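Local coordinates for protein SnoN,SnoN (Streptomyces nogalater, PDB 5EQU) that is probably an iron- and 2-oxoglutarate-dependent epimerase that binds iron(III), 2-oxoglutarate and the anthracycline nogalamycin RO, at residues G81-Y86 with A135-A140; D85-A90 with L123-K128. All coordinates share one frame; numbering follows the deposited sequence.

Interaction 1: G81-Y86 with A135-A140. With AKG (2-oxoglutaric acid), chain F; 5R6 (Nogalamycin RO), chain G.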
loop_
_atom_site.group_PDB
_atom_site.type_symbol
_atom_site.label_atom_id
_atom_site.label_comp_id
_atom_site.label_asym_id
_atom_site.label_seq_id
_atom_site.Cartn_x
_atom_site.Cartn_y
_atom_site.Cartn_z
ATOM N N GLY A 81 -1.175 21.112 1.479
ATOM C CA GLY A 81 0.134 20.798 0.927
ATOM C C GLY A 81 0.102 19.401 0.382
ATOM O O GLY A 81 -0.950 18.760 0.344
ATOM N N THR A 82 1.269 18.911 -0.002
ATOM C CA THR A 82 1.397 17.624 -0.676
ATOM C C THR A 82 1.486 16.520 0.346
ATOM O O THR A 82 2.346 16.557 1.213
ATOM C CB THR A 82 2.650 17.597 -1.550
ATOM O OG1 THR A 82 2.569 18.639 -2.528
ATOM C CG2 THR A 82 2.818 16.249 -2.237
ATOM N N VAL A 83 0.592 15.542 0.241
ATOM C CA VAL A 83 0.650 14.323 1.032
ATOM C C VAL A 83 1.798 13.461 0.471
ATOM O O VAL A 83 2.656 12.949 1.207
ATOM C CB VAL A 83 -0.697 13.554 0.972
ATOM C CG1 VAL A 83 -0.627 12.231 1.705
ATOM C CG2 VAL A 83 -1.832 14.369 1.578
ATOM N N MET A 84 1.787 13.286 -0.836
ATOM C CA MET A 84 2.888 12.615 -1.525
ATOM C C MET A 84 2.750 12.836 -2.999
ATOM O O MET A 84 1.673 13.254 -3.458
ATOM C CB MET A 84 2.870 11.108 -1.260
ATOM C CG MET A 84 1.545 10.474 -1.571
ATOM S SD MET A 84 1.573 8.706 -1.379
ATOM C CE MET A 84 1.214 8.505 0.365
ATOM N N ASP A 85 3.842 12.574 -3.723
ATOM C CA ASP A 85 3.790 12.328 -5.159
ATOM C C ASP A 85 3.982 10.838 -5.321
ATOM O O ASP A 85 4.653 10.214 -4.496
ATOM C CB ASP A 85 4.842 13.116 -5.948
ATOM C CG ASP A 85 4.668 14.618 -5.825
ATOM O OD1 ASP A 85 3.715 15.198 -6.374
ATOM O OD2 ASP A 85 5.500 15.258 -5.176
ATOM N N TYR A 86 3.354 10.269 -6.353
ATOM C CA TYR A 86 3.489 8.848 -6.643
ATOM C C TYR A 86 3.375 8.507 -8.096
ATOM O O TYR A 86 2.700 9.207 -8.845
ATOM C CB TYR A 86 2.498 7.989 -5.862
ATOM C CG TYR A 86 1.031 8.155 -6.183
ATOM C CD1 TYR A 86 0.254 9.114 -5.539
ATOM C CD2 TYR A 86 0.400 7.322 -7.110
ATOM C CE1 TYR A 86 -1.105 9.248 -5.819
ATOM C CE2 TYR A 86 -0.952 7.447 -7.379
ATOM C CZ TYR A 86 -1.689 8.414 -6.732
ATOM O OH TYR A 86 -3.022 8.544 -7.021
ATOM N N ALA A 135 5.810 22.151 1.695
ATOM C CA ALA A 135 6.190 21.304 2.790
ATOM C C ALA A 135 5.318 20.063 2.776
ATOM O O ALA A 135 4.101 20.135 2.599
ATOM C CB ALA A 135 6.058 22.040 4.107
ATOM N N SER A 136 5.982 18.922 2.919
ATOM C CA SER A 136 5.352 17.641 3.168
ATOM C C SER A 136 4.353 17.781 4.322
ATOM O O SER A 136 4.618 18.505 5.271
ATOM C CB SER A 136 6.448 16.634 3.539
ATOM O OG SER A 136 5.935 15.488 4.187
ATOM N N VAL A 137 3.215 17.098 4.225
ATOM C CA VAL A 137 2.234 17.035 5.303
ATOM C C VAL A 137 1.954 15.564 5.617
ATOM O O VAL A 137 2.319 14.681 4.822
ATOM C CB VAL A 137 0.925 17.826 4.958
ATOM C CG1 VAL A 137 1.270 19.265 4.614
ATOM C CG2 VAL A 137 0.113 17.170 3.834
ATOM N N PRO A 138 1.306 15.279 6.769
ATOM C CA PRO A 138 0.952 13.892 7.074
ATOM C C PRO A 138 -0.003 13.222 6.064
ATOM O O PRO A 138 -0.715 13.906 5.329
ATOM C CB PRO A 138 0.255 13.991 8.435
ATOM C CG PRO A 138 0.690 15.281 9.018
ATOM C CD PRO A 138 0.920 16.192 7.857
ATOM N N THR A 139 0.031 11.894 6.027
ATOM C CA THR A 139 -0.996 11.077 5.434
ATOM C C THR A 139 -2.027 10.830 6.543
ATOM O O THR A 139 -1.757 10.125 7.535
ATOM C CB THR A 139 -0.387 9.756 4.950
ATOM O OG1 THR A 139 0.631 10.049 3.991
ATOM C CG2 THR A 139 -1.401 8.880 4.312
ATOM N N ALA A 140 -3.209 11.426 6.381
ATOM C CA ALA A 140 -4.260 11.368 7.388
ATOM C C ALA A 140 -4.771 9.956 7.575
ATOM O O ALA A 140 -4.657 9.125 6.670
ATOM C CB ALA A 140 -5.415 12.315 7.023
HETATM C C1 AKG F . -0.993 2.683 2.058
HETATM O O1 AKG F . -0.030 2.179 1.430
HETATM O O2 AKG F . -2.043 2.036 2.258
HETATM C C2 AKG F . -0.864 4.050 2.594
HETATM O O5 AKG F . -1.847 4.687 3.014
HETATM C C3 AKG F . 0.547 4.633 2.558
HETATM C C4 AKG F . 0.642 6.012 3.201
HETATM C C5 AKG F . 2.018 6.647 3.124
HETATM O O3 AKG F . 2.141 7.803 3.596
HETATM O O4 AKG F . 2.963 6.027 2.561
HETATM C CAR 5R6 G . -7.471 15.249 2.952
HETATM C CBN 5R6 G . -7.313 16.287 3.977
HETATM O OAL 5R6 G . -7.376 15.656 5.307
HETATM C CBR 5R6 G . -8.273 17.492 3.719
HETATM O OAM 5R6 G . -7.401 18.525 3.272
HETATM C CBM 5R6 G . -9.310 17.319 2.546
HETATM C CAB 5R6 G . -10.431 18.349 2.534
HETATM O OAW 5R6 G . -9.898 16.001 2.521
HETATM C CBP 5R6 G . -8.946 14.883 2.664
HETATM O OAX 5R6 G . -8.910 14.035 1.491
HETATM C CBQ 5R6 G . -8.842 14.341 0.067
HETATM C CAT 5R6 G . -8.267 15.692 -0.435
HETATM C CBW 5R6 G . -8.568 15.827 -1.953
HETATM C CAE 5R6 G . -7.877 17.064 -2.566
HETATM O OAO 5R6 G . -9.952 16.047 -2.069
HETATM C CBF 5R6 G . -8.262 13.230 -0.626
HETATM C CBB 5R6 G . -8.040 11.987 0.004
HETATM O OAK 5R6 G . -8.328 11.879 1.318
HETATM C CBK 5R6 G . -7.534 10.843 -0.631
HETATM C CBH 5R6 G . -7.345 9.643 0.049
HETATM O OAI 5R6 G . -7.566 9.557 1.268
HETATM C CBJ 5R6 G . -6.872 8.529 -0.672
HETATM C CBA 5R6 G . -6.679 7.324 -0.019
HETATM O OAJ 5R6 G . -6.934 7.296 1.318
HETATM C CAP 5R6 G . -6.226 6.220 -0.676
HETATM C CBD 5R6 G . -5.904 6.260 -2.019
HETATM C CBX 5R6 G . -5.485 5.109 -2.752
HETATM C CAF 5R6 G . -6.433 3.912 -2.433
HETATM O OAY 5R6 G . -5.736 5.257 -4.178
HETATM C CBS 5R6 G . -4.051 4.718 -2.544
HETATM O OAN 5R6 G . -3.746 3.521 -3.304
HETATM C CBT 5R6 G . -3.159 5.870 -2.993
HETATM N NBV 5R6 G . -1.756 5.461 -2.937
HETATM C CAD 5R6 G . -0.863 6.574 -3.342
HETATM C CAC 5R6 G . -1.312 4.913 -1.618
HETATM C CAS 5R6 G . -3.569 6.395 -4.406
HETATM C CBO 5R6 G . -5.122 6.403 -4.678
HETATM O OAV 5R6 G . -5.786 7.484 -4.016
HETATM C CBE 5R6 G . -6.079 7.454 -2.678
HETATM C CBL 5R6 G . -6.559 8.607 -2.037
HETATM C CBG 5R6 G . -6.760 9.824 -2.699
HETATM O OAH 5R6 G . -6.505 9.926 -3.887
HETATM C CBI 5R6 G . -7.253 10.938 -1.995
HETATM C CAQ 5R6 G . -7.490 12.171 -2.636
HETATM C CBC 5R6 G . -7.989 13.321 -1.990
HETATM C CBU 5R6 G . -8.246 14.505 -2.764
HETATM C CAZ 5R6 G . -9.444 14.266 -3.592
HETATM O OAG 5R6 G . -9.604 14.836 -4.680
HETATM O OAU 5R6 G . -10.466 13.475 -3.060
HETATM C CAA 5R6 G . -11.808 13.575 -3.614
#

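Interaction 2: D85-A90 with L123-K128. With 5R6 (Nogalamycin RO), chain G.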
loop_
_atom_site.group_PDB
_atom_site.type_symbol
_atom_site.label_atom_id
_atom_site.label_comp_id
_atom_site.label_asym_id
_atom_site.label_seq_id
_atom_site.Cartn_x
_atom_site.Cartn_y
_atom_site.Cartn_z
ATOM N N ASP A 85 3.842 12.574 -3.723
ATOM C CA ASP A 85 3.790 12.328 -5.159
ATOM C C ASP A 85 3.982 10.838 -5.321
ATOM O O ASP A 85 4.653 10.214 -4.496
ATOM C CB ASP A 85 4.842 13.116 -5.948
ATOM C CG ASP A 85 4.668 14.618 -5.825
ATOM O OD1 ASP A 85 3.715 15.198 -6.374
ATOM O OD2 ASP A 85 5.500 15.258 -5.176
ATOM N N TYR A 86 3.354 10.269 -6.353
ATOM C CA TYR A 86 3.489 8.848 -6.643
ATOM C C TYR A 86 3.375 8.507 -8.096
ATOM O O TYR A 86 2.700 9.207 -8.845
ATOM C CB TYR A 86 2.498 7.989 -5.862
ATOM C CG TYR A 86 1.031 8.155 -6.183
ATOM C CD1 TYR A 86 0.254 9.114 -5.539
ATOM C CD2 TYR A 86 0.400 7.322 -7.110
ATOM C CE1 TYR A 86 -1.105 9.248 -5.819
ATOM C CE2 TYR A 86 -0.952 7.447 -7.379
ATOM C CZ TYR A 86 -1.689 8.414 -6.732
ATOM O OH TYR A 86 -3.022 8.544 -7.021
ATOM N N VAL A 87 4.049 7.417 -8.475
ATOM C CA VAL A 87 3.981 6.861 -9.821
ATOM C C VAL A 87 2.903 5.803 -9.791
ATOM O O VAL A 87 3.040 4.800 -9.115
ATOM C CB VAL A 87 5.325 6.269 -10.261
ATOM C CG1 VAL A 87 5.240 5.752 -11.693
ATOM C CG2 VAL A 87 6.399 7.342 -10.188
ATOM N N ALA A 88 1.809 6.052 -10.496
ATOM C CA ALA A 88 0.686 5.108 -10.525
ATOM C C ALA A 88 1.012 3.898 -11.395
ATOM O O ALA A 88 1.693 4.024 -12.379
ATOM C CB ALA A 88 -0.549 5.798 -11.055
ATOM N N ASP A 89 0.528 2.732 -10.991
ATOM C CA ASP A 89 0.769 1.477 -11.690
ATOM C C ASP A 89 2.165 1.379 -12.269
ATOM O O ASP A 89 2.339 1.096 -13.435
ATOM C CB ASP A 89 -0.285 1.286 -12.756
ATOM C CG ASP A 89 -1.649 1.118 -12.148
ATOM O OD1 ASP A 89 -1.896 0.015 -11.556
ATOM O OD2 ASP A 89 -2.421 2.103 -12.225
ATOM N N ALA A 90 3.150 1.622 -11.405
ATOM C CA ALA A 90 4.560 1.675 -11.801
ATOM C C ALA A 90 5.050 0.367 -12.417
ATOM O O ALA A 90 5.947 0.409 -13.207
ATOM C CB ALA A 90 5.447 2.066 -10.605
ATOM N N LEU A 123 1.132 -1.603 -8.067
ATOM C CA LEU A 123 2.205 -1.075 -7.241
ATOM C C LEU A 123 2.450 0.384 -7.561
ATOM O O LEU A 123 2.514 0.787 -8.730
ATOM C CB LEU A 123 3.520 -1.879 -7.412
ATOM C CG LEU A 123 4.772 -1.384 -6.673
ATOM C CD1 LEU A 123 5.766 -2.509 -6.449
ATOM C CD2 LEU A 123 5.471 -0.289 -7.435
ATOM N N GLU A 124 2.653 1.158 -6.499
ATOM C CA GLU A 124 2.961 2.566 -6.607
ATOM C C GLU A 124 4.306 2.896 -5.989
ATOM O O GLU A 124 4.649 2.378 -4.948
ATOM C CB GLU A 124 1.862 3.377 -5.912
ATOM C CG GLU A 124 0.516 3.269 -6.650
ATOM C CD GLU A 124 -0.695 3.677 -5.816
ATOM O OE1 GLU A 124 -0.668 3.618 -4.552
ATOM O OE2 GLU A 124 -1.693 4.042 -6.453
ATOM N N VAL A 125 5.017 3.802 -6.620
ATOM C CA VAL A 125 6.222 4.335 -6.102
ATOM C C VAL A 125 5.869 5.617 -5.374
ATOM O O VAL A 125 5.291 6.509 -5.986
ATOM C CB VAL A 125 7.197 4.570 -7.262
ATOM C CG1 VAL A 125 8.431 5.261 -6.786
ATOM C CG2 VAL A 125 7.611 3.230 -7.839
ATOM N N LEU A 126 6.213 5.705 -4.089
ATOM C CA LEU A 126 5.740 6.794 -3.200
ATOM C C LEU A 126 6.864 7.724 -2.763
ATOM O O LEU A 126 7.969 7.271 -2.445
ATOM C CB LEU A 126 5.062 6.221 -1.966
ATOM C CG LEU A 126 3.984 5.127 -2.115
ATOM C CD1 LEU A 126 3.348 4.835 -0.762
ATOM C CD2 LEU A 126 2.886 5.464 -3.115
ATOM N N LEU A 127 6.583 9.024 -2.783
ATOM C CA LEU A 127 7.536 10.065 -2.403
ATOM C C LEU A 127 6.900 11.132 -1.492
ATOM O O LEU A 127 5.924 11.768 -1.899
ATOM C CB LEU A 127 8.094 10.738 -3.657
ATOM C CG LEU A 127 9.037 11.938 -3.492
ATOM C CD1 LEU A 127 10.355 11.530 -2.844
ATOM C CD2 LEU A 127 9.307 12.640 -4.808
ATOM N N LYS A 128 7.434 11.312 -0.273
ATOM C CA LYS A 128 7.159 12.500 0.541
ATOM C C LYS A 128 8.431 13.240 0.679
ATOM O O LYS A 128 9.382 12.705 1.249
ATOM C CB LYS A 128 6.784 12.186 1.990
ATOM C CG LYS A 128 5.424 11.616 2.256
ATOM C CD LYS A 128 5.081 11.765 3.728
ATOM C CE LYS A 128 3.757 11.106 4.040
ATOM N NZ LYS A 128 2.640 12.034 3.755
HETATM C CAR 5R6 G . -7.471 15.249 2.952
HETATM C CBN 5R6 G . -7.313 16.287 3.977
HETATM O OAL 5R6 G . -7.376 15.656 5.307
HETATM C CBR 5R6 G . -8.273 17.492 3.719
HETATM O OAM 5R6 G . -7.401 18.525 3.272
HETATM C CBM 5R6 G . -9.310 17.319 2.546
HETATM C CAB 5R6 G . -10.431 18.349 2.534
HETATM O OAW 5R6 G . -9.898 16.001 2.521
HETATM C CBP 5R6 G . -8.946 14.883 2.664
HETATM O OAX 5R6 G . -8.910 14.035 1.491
HETATM C CBQ 5R6 G . -8.842 14.341 0.067
HETATM C CAT 5R6 G . -8.267 15.692 -0.435
HETATM C CBW 5R6 G . -8.568 15.827 -1.953
HETATM C CAE 5R6 G . -7.877 17.064 -2.566
HETATM O OAO 5R6 G . -9.952 16.047 -2.069
HETATM C CBF 5R6 G . -8.262 13.230 -0.626
HETATM C CBB 5R6 G . -8.040 11.987 0.004
HETATM O OAK 5R6 G . -8.328 11.879 1.318
HETATM C CBK 5R6 G . -7.534 10.843 -0.631
HETATM C CBH 5R6 G . -7.345 9.643 0.049
HETATM O OAI 5R6 G . -7.566 9.557 1.268
HETATM C CBJ 5R6 G . -6.872 8.529 -0.672
HETATM C CBA 5R6 G . -6.679 7.324 -0.019
HETATM O OAJ 5R6 G . -6.934 7.296 1.318
HETATM C CAP 5R6 G . -6.226 6.220 -0.676
HETATM C CBD 5R6 G . -5.904 6.260 -2.019
HETATM C CBX 5R6 G . -5.485 5.109 -2.752
HETATM C CAF 5R6 G . -6.433 3.912 -2.433
HETATM O OAY 5R6 G . -5.736 5.257 -4.178
HETATM C CBS 5R6 G . -4.051 4.718 -2.544
HETATM O OAN 5R6 G . -3.746 3.521 -3.304
HETATM C CBT 5R6 G . -3.159 5.870 -2.993
HETATM N NBV 5R6 G . -1.756 5.461 -2.937
HETATM C CAD 5R6 G . -0.863 6.574 -3.342
HETATM C CAC 5R6 G . -1.312 4.913 -1.618
HETATM C CAS 5R6 G . -3.569 6.395 -4.406
HETATM C CBO 5R6 G . -5.122 6.403 -4.678
HETATM O OAV 5R6 G . -5.786 7.484 -4.016
HETATM C CBE 5R6 G . -6.079 7.454 -2.678
HETATM C CBL 5R6 G . -6.559 8.607 -2.037
HETATM C CBG 5R6 G . -6.760 9.824 -2.699
HETATM O OAH 5R6 G . -6.505 9.926 -3.887
HETATM C CBI 5R6 G . -7.253 10.938 -1.995
HETATM C CAQ 5R6 G . -7.490 12.171 -2.636
HETATM C CBC 5R6 G . -7.989 13.321 -1.990
HETATM C CBU 5R6 G . -8.246 14.505 -2.764
HETATM C CAZ 5R6 G . -9.444 14.266 -3.592
HETATM O OAG 5R6 G . -9.604 14.836 -4.680
HETATM O OAU 5R6 G . -10.466 13.475 -3.060
HETATM C CAA 5R6 G . -11.808 13.575 -3.614
HETATM O O HOH W 1 -1.514 3.232 -9.190
#

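Interaction 1: G81-Y86 with A135-A140
Val83 presses its CG1 methyl against the hydroxyl of Thr139 (CG1 to OG1 3.4 Å), the group that binds the co-substrate. Thr139 OG1 donates a 2.7 Å hydrogen bond to O3 of 2-oxoglutarate; with chi1 at -59° the hydroxyl lies opposite the residue's own carbonyl carbon, and CG2 is left to line the ligand's C4. Met84, bent at chi3 (86°), brings its CE methyl to 3.4 Å from 2-oxoglutarate C5, so the two segments meet the same carboxylate with a hydroxyl and a thiomethyl group. Lys128 NZ is also hydrogen-bonded to Thr139 OG1, which fixes the hydroxyl from a second direction. In the cupin-type double-stranded beta-helix, Met84 to Tyr86 run in the larger sheet and Thr139 begins a strand of the smaller one. Val83 and Met84 form a classic beta bulge opposite Trp76, and the chain turns a corner there. Farther out, Val137 N donates a hydrogen bond to Thr82 O (3.2 Å). Val137 CG2 also lies against this oxygen and, crossing the Val83 side chain at about a right angle, meets its CG2 at 4.1 Å. Both segments come from the first SnoN part of the fused chain.

Interaction 2: D85-A90 with L123-K128
Tyr86 and Glu124 run alongside each other toward the ligand and together receive the amino sugar of nogalamycin RO. The N-methyl carbon CAD is centred on one face of the Tyr86 ring, 3.5 Å from its plane, a CH-pi arrangement, while the amine NBV donates to Glu124 OE1 at 2.7 Å. The carboxylate is turned 49° from the ring, with Tyr86 CE2 3.6 Å from Glu124 OE2. That second oxygen pairs with Lys122 and takes a hydrogen from a water that in turn accepts from Asp89 N, so both ends of the carboxylate are gripped. With the ring cut back to an alanine here, the N-methyl group would probably lose its aromatic floor and a gap would open beside the Glu124 carboxylate. These residues stand on neighbouring antiparallel strands of the larger sheet of the double-stranded beta-helix, within the first SnoN part of the fusion. Tyr86 and Leu126 form a non-hydrogen-bonded pair on the ligand side, where Leu126 CD2 packs on Tyr86 CB at 3.8 Å. Asp85 with Leu127 and Val87 with Val125 are hydrogen-bonded pairs; their side chains occupy the other face, and there Leu68 of helix 54-70 covers both valines and Leu127. Beyond the strand the chain turns through Asp89, in a left-handed backbone conformation (phi 37°), and Ala90 N reaches Leu123 O at 2.9 Å.

Overall arrangement
Strand 81-87 carries both contacts; both ranges include Asp85 and Tyr86, which touch the partner segment only in interaction 2. Interaction 2 is the more buried: regular sheet pairing, with apolar side chains under helix 54-70 and a mixed face of Tyr86, Glu124 and Leu126 toward nogalamycin RO. Interaction 1 lies farther from the centre of the chain and is partly buried, with Ala135 and Pro138 exposed; one backbone bond, to the loop leading into the smaller sheet, and a few side-chain contacts join the segments, and its ligand chemistry centres on 2-oxoglutarate. Lys128 links them: its NZ reaches Val83 O at 2.7 Å, and it is also hydrogen-bonded to Val137 O. Met84 CB packs against Leu127 O.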